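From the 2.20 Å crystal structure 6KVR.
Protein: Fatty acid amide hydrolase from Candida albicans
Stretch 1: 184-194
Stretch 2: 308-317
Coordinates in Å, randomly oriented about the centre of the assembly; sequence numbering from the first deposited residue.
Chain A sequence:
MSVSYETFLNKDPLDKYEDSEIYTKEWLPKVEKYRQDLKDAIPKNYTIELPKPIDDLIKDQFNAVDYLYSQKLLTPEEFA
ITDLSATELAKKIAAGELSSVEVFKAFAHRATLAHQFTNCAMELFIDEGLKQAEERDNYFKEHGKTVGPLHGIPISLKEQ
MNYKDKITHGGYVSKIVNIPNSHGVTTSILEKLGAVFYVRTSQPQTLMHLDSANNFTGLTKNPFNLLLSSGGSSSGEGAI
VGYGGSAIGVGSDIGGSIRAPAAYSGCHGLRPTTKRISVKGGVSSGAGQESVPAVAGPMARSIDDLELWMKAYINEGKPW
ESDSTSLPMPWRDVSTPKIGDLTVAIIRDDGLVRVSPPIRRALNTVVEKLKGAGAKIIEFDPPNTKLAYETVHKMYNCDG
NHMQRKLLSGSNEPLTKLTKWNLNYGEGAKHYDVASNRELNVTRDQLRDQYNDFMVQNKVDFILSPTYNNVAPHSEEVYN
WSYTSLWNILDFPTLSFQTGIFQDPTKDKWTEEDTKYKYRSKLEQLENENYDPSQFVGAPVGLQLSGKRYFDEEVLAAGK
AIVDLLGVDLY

Stretch 1, residues 184-194: GVTTSILEKLG
Stretch 2 308-317: LWMKAYINEG

Helices 185-192 and 308-317 pack almost at right angles (94° between their N-to-C directions), with axes 10.3 Å apart at closest approach and 434 Å² buried. G184 caps the first helix; G194, at phi/psi 113/3, ends its last turn in a Schellman motif. Along the second helix, W309 (chi1 t, chi2 96°) is the first residue to make contact. Its CA-to-CB bond points sideways, but the indole reaches across: NE1 lies 3.4 Å from CD2 of L190 (m, t), buried without a polar partner, and CZ2 lies 4.3 Å from CG2 of T186, which sits at the ring edge. A312 points toward the first helix, its CB 4.2 Å from CD1 of L193 (m, t). Y313 (chi1 t, chi2 -80°) buries the largest area. Its OH donates a 2.6 Å hydrogen bond to OG1 of T186 (chi1 m), near the ring plane, while I189 (m, t) covers one face, CD1 4.2 Å from the ring centroid. A wider pi-type turn spans 312-316, where the N atoms of E316 and G317 each lie 3.0 Å from A312 O. CB of E316 packs 3.7 Å from L193 CD2. At G317 the backbones come nearest, CA to I189 CA 5.5 Å; I189 CG2 lies 3.7 Å from G317 CA, and a CB there would clash with that methyl.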

ATOM      1  N   GLY A 184      -2.315  19.986  -8.196  1.00 24.91           N
ATOM      2  CA  GLY A 184      -2.228  18.707  -7.534  1.00 23.92           C
ATOM      3  C   GLY A 184      -0.836  18.503  -6.979  1.00 26.02           C
ATOM      4  O   GLY A 184       0.079  19.296  -7.223  1.00 26.51           O
ATOM      5  N   VAL A 185      -0.658  17.409  -6.228  1.00 21.78           N
ATOM      6  CA  VAL A 185       0.608  17.215  -5.521  1.00 26.41           C
ATOM      7  C   VAL A 185       1.769  17.128  -6.509  1.00 26.91           C
ATOM      8  O   VAL A 185       2.806  17.776  -6.332  1.00 26.13           O
ATOM      9  CB  VAL A 185       0.552  15.975  -4.613  1.00 24.93           C
ATOM     10  CG1 VAL A 185       1.909  15.724  -4.015  1.00 20.22           C
ATOM     11  CG2 VAL A 185      -0.477  16.178  -3.496  1.00 29.08           C
ATOM     12  N   THR A 186       1.615  16.331  -7.564  1.00 25.66           N
ATOM     13  CA  THR A 186       2.742  16.117  -8.461  1.00 25.07           C
ATOM     14  C   THR A 186       3.114  17.406  -9.197  1.00 26.55           C
ATOM     15  O   THR A 186       4.298  17.746  -9.312  1.00 27.97           O
ATOM     16  CB  THR A 186       2.423  14.972  -9.427  1.00 24.33           C
ATOM     17  OG1 THR A 186       2.626  13.735  -8.746  1.00 31.93           O
ATOM     18  CG2 THR A 186       3.347  15.008 -10.667  1.00 23.44           C
ATOM     19  N   THR A 187       2.124  18.162  -9.663  1.00 24.11           N
ATOM     20  CA  THR A 187       2.444  19.395 -10.370  1.00 28.17           C
ATOM     21  C   THR A 187       3.117  20.411  -9.450  1.00 27.03           C
ATOM     22  O   THR A 187       4.066  21.094  -9.863  1.00 26.99           O
ATOM     23  CB  THR A 187       1.183  19.979 -11.004  1.00 25.85           C
ATOM     24  OG1 THR A 187       0.720  19.091 -12.022  1.00 27.67           O
ATOM     25  CG2 THR A 187       1.468  21.337 -11.618  1.00 25.80           C
ATOM     26  N   SER A 188       2.658  20.540  -8.204  1.00 25.85           N
ATOM     27  CA  SER A 188       3.295  21.550  -7.370  1.00 26.17           C
ATOM     28  C   SER A 188       4.678  21.112  -6.934  1.00 25.78           C
ATOM     29  O   SER A 188       5.534  21.962  -6.696  1.00 32.27           O
ATOM     30  CB  SER A 188       2.424  21.927  -6.165  1.00 27.63           C
ATOM     31  OG  SER A 188       2.337  20.902  -5.229  1.00 34.58           O
ATOM     32  N   ILE A 189       4.951  19.814  -6.891  1.00 25.50           N
ATOM     33  CA  ILE A 189       6.332  19.406  -6.677  1.00 29.54           C
ATOM     34  C   ILE A 189       7.195  19.784  -7.878  1.00 30.54           C
ATOM     35  O   ILE A 189       8.330  20.245  -7.717  1.00 30.81           O
ATOM     36  CB  ILE A 189       6.404  17.902  -6.372  1.00 29.64           C
ATOM     37  CG1 ILE A 189       5.924  17.623  -4.944  1.00 26.72           C
ATOM     38  CG2 ILE A 189       7.840  17.364  -6.590  1.00 28.85           C
ATOM     39  CD1 ILE A 189       5.824  16.144  -4.647  1.00 23.25           C
ATOM     40  N   LEU A 190       6.674  19.610  -9.099  1.00 25.36           N
ATOM     41  CA  LEU A 190       7.488  19.896 -10.280  1.00 28.55           C
ATOM     42  C   LEU A 190       7.843  21.375 -10.356  1.00 29.36           C
ATOM     43  O   LEU A 190       8.989  21.728 -10.662  1.00 29.53           O
ATOM     44  CB  LEU A 190       6.768  19.442 -11.552  1.00 26.28           C
ATOM     45  CG  LEU A 190       6.694  17.918 -11.709  1.00 27.72           C
ATOM     46  CD1 LEU A 190       5.973  17.542 -12.993  1.00 21.55           C
ATOM     47  CD2 LEU A 190       8.103  17.305 -11.673  1.00 25.61           C
ATOM     48  N   GLU A 191       6.876  22.249 -10.053  1.00 27.63           N
ATOM     49  CA  GLU A 191       7.131  23.686 -10.027  1.00 31.14           C
ATOM     50  C   GLU A 191       8.185  24.047  -8.985  1.00 31.65           C
ATOM     51  O   GLU A 191       9.121  24.799  -9.272  1.00 30.83           O
ATOM     52  CB  GLU A 191       5.835  24.445  -9.754  1.00 32.61           C
ATOM     53  CG  GLU A 191       5.990  25.945  -9.816  1.00 32.50           C
ATOM     54  CD  GLU A 191       4.730  26.678  -9.377  1.00 47.00           C
ATOM     55  OE1 GLU A 191       4.586  27.877  -9.727  1.00 54.26           O
ATOM     56  OE2 GLU A 191       3.897  26.083  -8.667  1.00 49.81           O
ATOM     57  N   LYS A 192       8.046  23.535  -7.758  1.00 30.17           N
ATOM     58  CA  LYS A 192       9.049  23.828  -6.731  1.00 33.50           C
ATOM     59  C   LYS A 192      10.447  23.385  -7.164  1.00 31.39           C
ATOM     60  O   LYS A 192      11.439  24.049  -6.852  1.00 34.29           O
ATOM     61  CB  LYS A 192       8.661  23.173  -5.401  1.00 31.18           C
ATOM     62  CG  LYS A 192       7.355  23.724  -4.804  1.00 35.83           C
ATOM     63  CD  LYS A 192       6.992  23.076  -3.463  1.00 39.80           C
ATOM     64  CE  LYS A 192       5.650  23.601  -2.940  1.00 43.41           C
ATOM     65  NZ  LYS A 192       5.111  22.770  -1.809  1.00 45.89           N
ATOM     66  N   LEU A 193      10.548  22.278  -7.901  1.00 29.07           N
ATOM     67  CA  LEU A 193      11.829  21.828  -8.428  1.00 27.89           C
ATOM     68  C   LEU A 193      12.332  22.688  -9.595  1.00 32.45           C
ATOM     69  O   LEU A 193      13.483  22.514 -10.028  1.00 30.18           O
ATOM     70  CB  LEU A 193      11.721  20.365  -8.863  1.00 31.42           C
ATOM     71  CG  LEU A 193      11.472  19.341  -7.742  1.00 32.12           C
ATOM     72  CD1 LEU A 193      11.111  17.975  -8.319  1.00 26.80           C
ATOM     73  CD2 LEU A 193      12.693  19.217  -6.843  1.00 29.62           C
ATOM     74  N   GLY A 194      11.505  23.590 -10.122  1.00 29.25           N
ATOM     75  CA  GLY A 194      11.935  24.530 -11.132  1.00 31.68           C
ATOM     76  C   GLY A 194      11.337  24.356 -12.510  1.00 32.56           C
ATOM     77  O   GLY A 194      11.699  25.124 -13.412  1.00 30.70           O
ATOM     78  N   LEU A 308      16.291  11.097 -14.098  1.00 30.58           N
ATOM     79  CA  LEU A 308      16.371  12.417 -13.484  1.00 32.18           C
ATOM     80  C   LEU A 308      15.074  12.766 -12.767  1.00 32.78           C
ATOM     81  O   LEU A 308      15.086  13.300 -11.652  1.00 31.45           O
ATOM     82  CB  LEU A 308      16.676  13.471 -14.554  1.00 31.28           C
ATOM     83  CG  LEU A 308      16.537  14.931 -14.098  1.00 34.84           C
ATOM     84  CD1 LEU A 308      17.605  15.270 -13.072  1.00 39.74           C
ATOM     85  CD2 LEU A 308      16.551  15.936 -15.241  1.00 31.21           C
ATOM     86  N   TRP A 309      13.942  12.487 -13.421  1.00 29.89           N
ATOM     87  CA  TRP A 309      12.639  12.896 -12.912  1.00 28.44           C
ATOM     88  C   TRP A 309      12.290  12.135 -11.633  1.00 25.72           C
ATOM     89  O   TRP A 309      11.936  12.739 -10.619  1.00 25.96           O
ATOM     90  CB  TRP A 309      11.594  12.676 -14.008  1.00 24.77           C
ATOM     91  CG  TRP A 309      10.276  13.314 -13.788  1.00 24.72           C
ATOM     92  CD1 TRP A 309       9.861  14.512 -14.266  1.00 26.76           C
ATOM     93  CD2 TRP A 309       9.176  12.773 -13.049  1.00 26.30           C
ATOM     94  NE1 TRP A 309       8.573  14.769 -13.864  1.00 28.22           N
ATOM     95  CE2 TRP A 309       8.126  13.715 -13.115  1.00 25.83           C
ATOM     96  CE3 TRP A 309       8.984  11.596 -12.319  1.00 23.32           C
ATOM     97  CZ2 TRP A 309       6.896  13.515 -12.493  1.00 21.80           C
ATOM     98  CZ3 TRP A 309       7.755  11.392 -11.702  1.00 27.60           C
ATOM     99  CH2 TRP A 309       6.723  12.348 -11.801  1.00 27.31           C
HETATM  100  N   MSE A 310      12.425  10.815 -11.646  1.00 26.78           N
HETATM  101  CA  MSE A 310      12.179  10.020 -10.456  1.00 26.64           C
HETATM  102  C   MSE A 310      13.051  10.479  -9.290  1.00 30.11           C
HETATM  103  O   MSE A 310      12.547  10.738  -8.190  1.00 31.48           O
HETATM  104  CB  MSE A 310      12.424   8.534 -10.747  1.00 30.85           C
HETATM  105  CG  MSE A 310      11.537   7.970 -11.856  1.00 29.00           C
HETATM  106 SE   MSE A 310       9.636   7.932 -11.326  1.00 40.55          SE
HETATM  107  CE  MSE A 310       9.707   6.337 -10.136  1.00 29.18           C
ATOM    108  N   LYS A 311      14.361  10.583  -9.541  1.00 32.36           N
ATOM    109  CA  LYS A 311      15.301  10.940  -8.482  1.00 28.49           C
ATOM    110  C   LYS A 311      14.965  12.296  -7.884  1.00 28.30           C
ATOM    111  O   LYS A 311      14.926  12.446  -6.657  1.00 28.53           O
ATOM    112  CB  LYS A 311      16.738  10.940  -9.011  1.00 32.81           C
ATOM    113  CG  LYS A 311      17.804  11.250  -7.945  1.00 32.66           C
ATOM    114  CD  LYS A 311      19.181  11.282  -8.591  1.00 45.93           C
ATOM    115  CE  LYS A 311      19.349  12.535  -9.445  1.00 52.42           C
ATOM    116  NZ  LYS A 311      19.958  12.254 -10.795  1.00 59.38           N
ATOM    117  N   ALA A 312      14.710  13.296  -8.737  1.00 27.66           N
ATOM    118  CA  ALA A 312      14.384  14.629  -8.234  1.00 26.57           C
ATOM    119  C   ALA A 312      13.043  14.631  -7.502  1.00 30.20           C
ATOM    120  O   ALA A 312      12.925  15.181  -6.397  1.00 25.16           O
ATOM    121  CB  ALA A 312      14.370  15.637  -9.385  1.00 27.72           C
ATOM    122  N   TYR A 313      12.018  14.026  -8.113  1.00 26.95           N
ATOM    123  CA  TYR A 313      10.681  14.028  -7.529  1.00 23.86           C
ATOM    124  C   TYR A 313      10.706  13.451  -6.122  1.00 24.96           C
ATOM    125  O   TYR A 313      10.210  14.071  -5.180  1.00 23.91           O
ATOM    126  CB  TYR A 313       9.717  13.233  -8.417  1.00 22.13           C
ATOM    127  CG  TYR A 313       8.259  13.243  -7.961  1.00 27.09           C
ATOM    128  CD1 TYR A 313       7.814  12.399  -6.939  1.00 24.56           C
ATOM    129  CD2 TYR A 313       7.330  14.093  -8.557  1.00 25.14           C
ATOM    130  CE1 TYR A 313       6.495  12.399  -6.535  1.00 22.85           C
ATOM    131  CE2 TYR A 313       6.015  14.106  -8.154  1.00 25.59           C
ATOM    132  CZ  TYR A 313       5.599  13.254  -7.140  1.00 25.50           C
ATOM    133  OH  TYR A 313       4.278  13.261  -6.745  1.00 25.95           O
ATOM    134  N   ILE A 314      11.301  12.268  -5.960  1.00 23.77           N
ATOM    135  CA  ILE A 314      11.224  11.555  -4.694  1.00 25.03           C
ATOM    136  C   ILE A 314      12.194  12.144  -3.672  1.00 30.94           C
ATOM    137  O   ILE A 314      11.790  12.520  -2.565  1.00 31.20           O
ATOM    138  CB  ILE A 314      11.483  10.057  -4.927  1.00 26.69           C
ATOM    139  CG1 ILE A 314      10.317   9.427  -5.693  1.00 24.49           C
ATOM    140  CG2 ILE A 314      11.791   9.338  -3.599  1.00 21.98           C
ATOM    141  CD1 ILE A 314      10.651   8.083  -6.325  1.00 26.87           C
ATOM    142  N   ASN A 315      13.483  12.239  -4.024  1.00 26.78           N
ATOM    143  CA  ASN A 315      14.490  12.597  -3.029  1.00 29.76           C
ATOM    144  C   ASN A 315      14.462  14.083  -2.691  1.00 28.86           C
ATOM    145  O   ASN A 315      14.793  14.459  -1.565  1.00 36.29           O
ATOM    146  CB  ASN A 315      15.886  12.166  -3.505  1.00 27.14           C
ATOM    147  CG  ASN A 315      16.078  10.657  -3.462  1.00 30.15           C
ATOM    148  OD1 ASN A 315      15.270   9.925  -2.873  1.00 31.96           O
ATOM    149  ND2 ASN A 315      17.158  10.180  -4.078  1.00 29.47           N
ATOM    150  N   GLU A 316      14.037  14.932  -3.619  1.00 28.90           N
ATOM    151  CA  GLU A 316      13.931  16.363  -3.362  1.00 31.18           C
ATOM    152  C   GLU A 316      12.502  16.869  -3.211  1.00 35.15           C
ATOM    153  O   GLU A 316      12.270  17.809  -2.449  1.00 35.00           O
ATOM    154  CB  GLU A 316      14.610  17.147  -4.489  1.00 33.62           C
ATOM    155  CG  GLU A 316      16.053  16.731  -4.706  1.00 41.79           C
ATOM    156  CD  GLU A 316      16.975  17.917  -4.937  1.00 56.03           C
ATOM    157  OE1 GLU A 316      16.911  18.884  -4.134  1.00 63.44           O
ATOM    158  OE2 GLU A 316      17.759  17.881  -5.915  1.00 59.86           O
ATOM    159  N   GLY A 317      11.537  16.298  -3.934  1.00 33.78           N
ATOM    160  CA  GLY A 317      10.160  16.726  -3.766  1.00 33.19           C
ATOM    161  C   GLY A 317       9.504  16.194  -2.505  1.00 27.81           C
ATOM    162  O   GLY A 317       8.576  16.821  -1.987  1.00 26.97           O
TER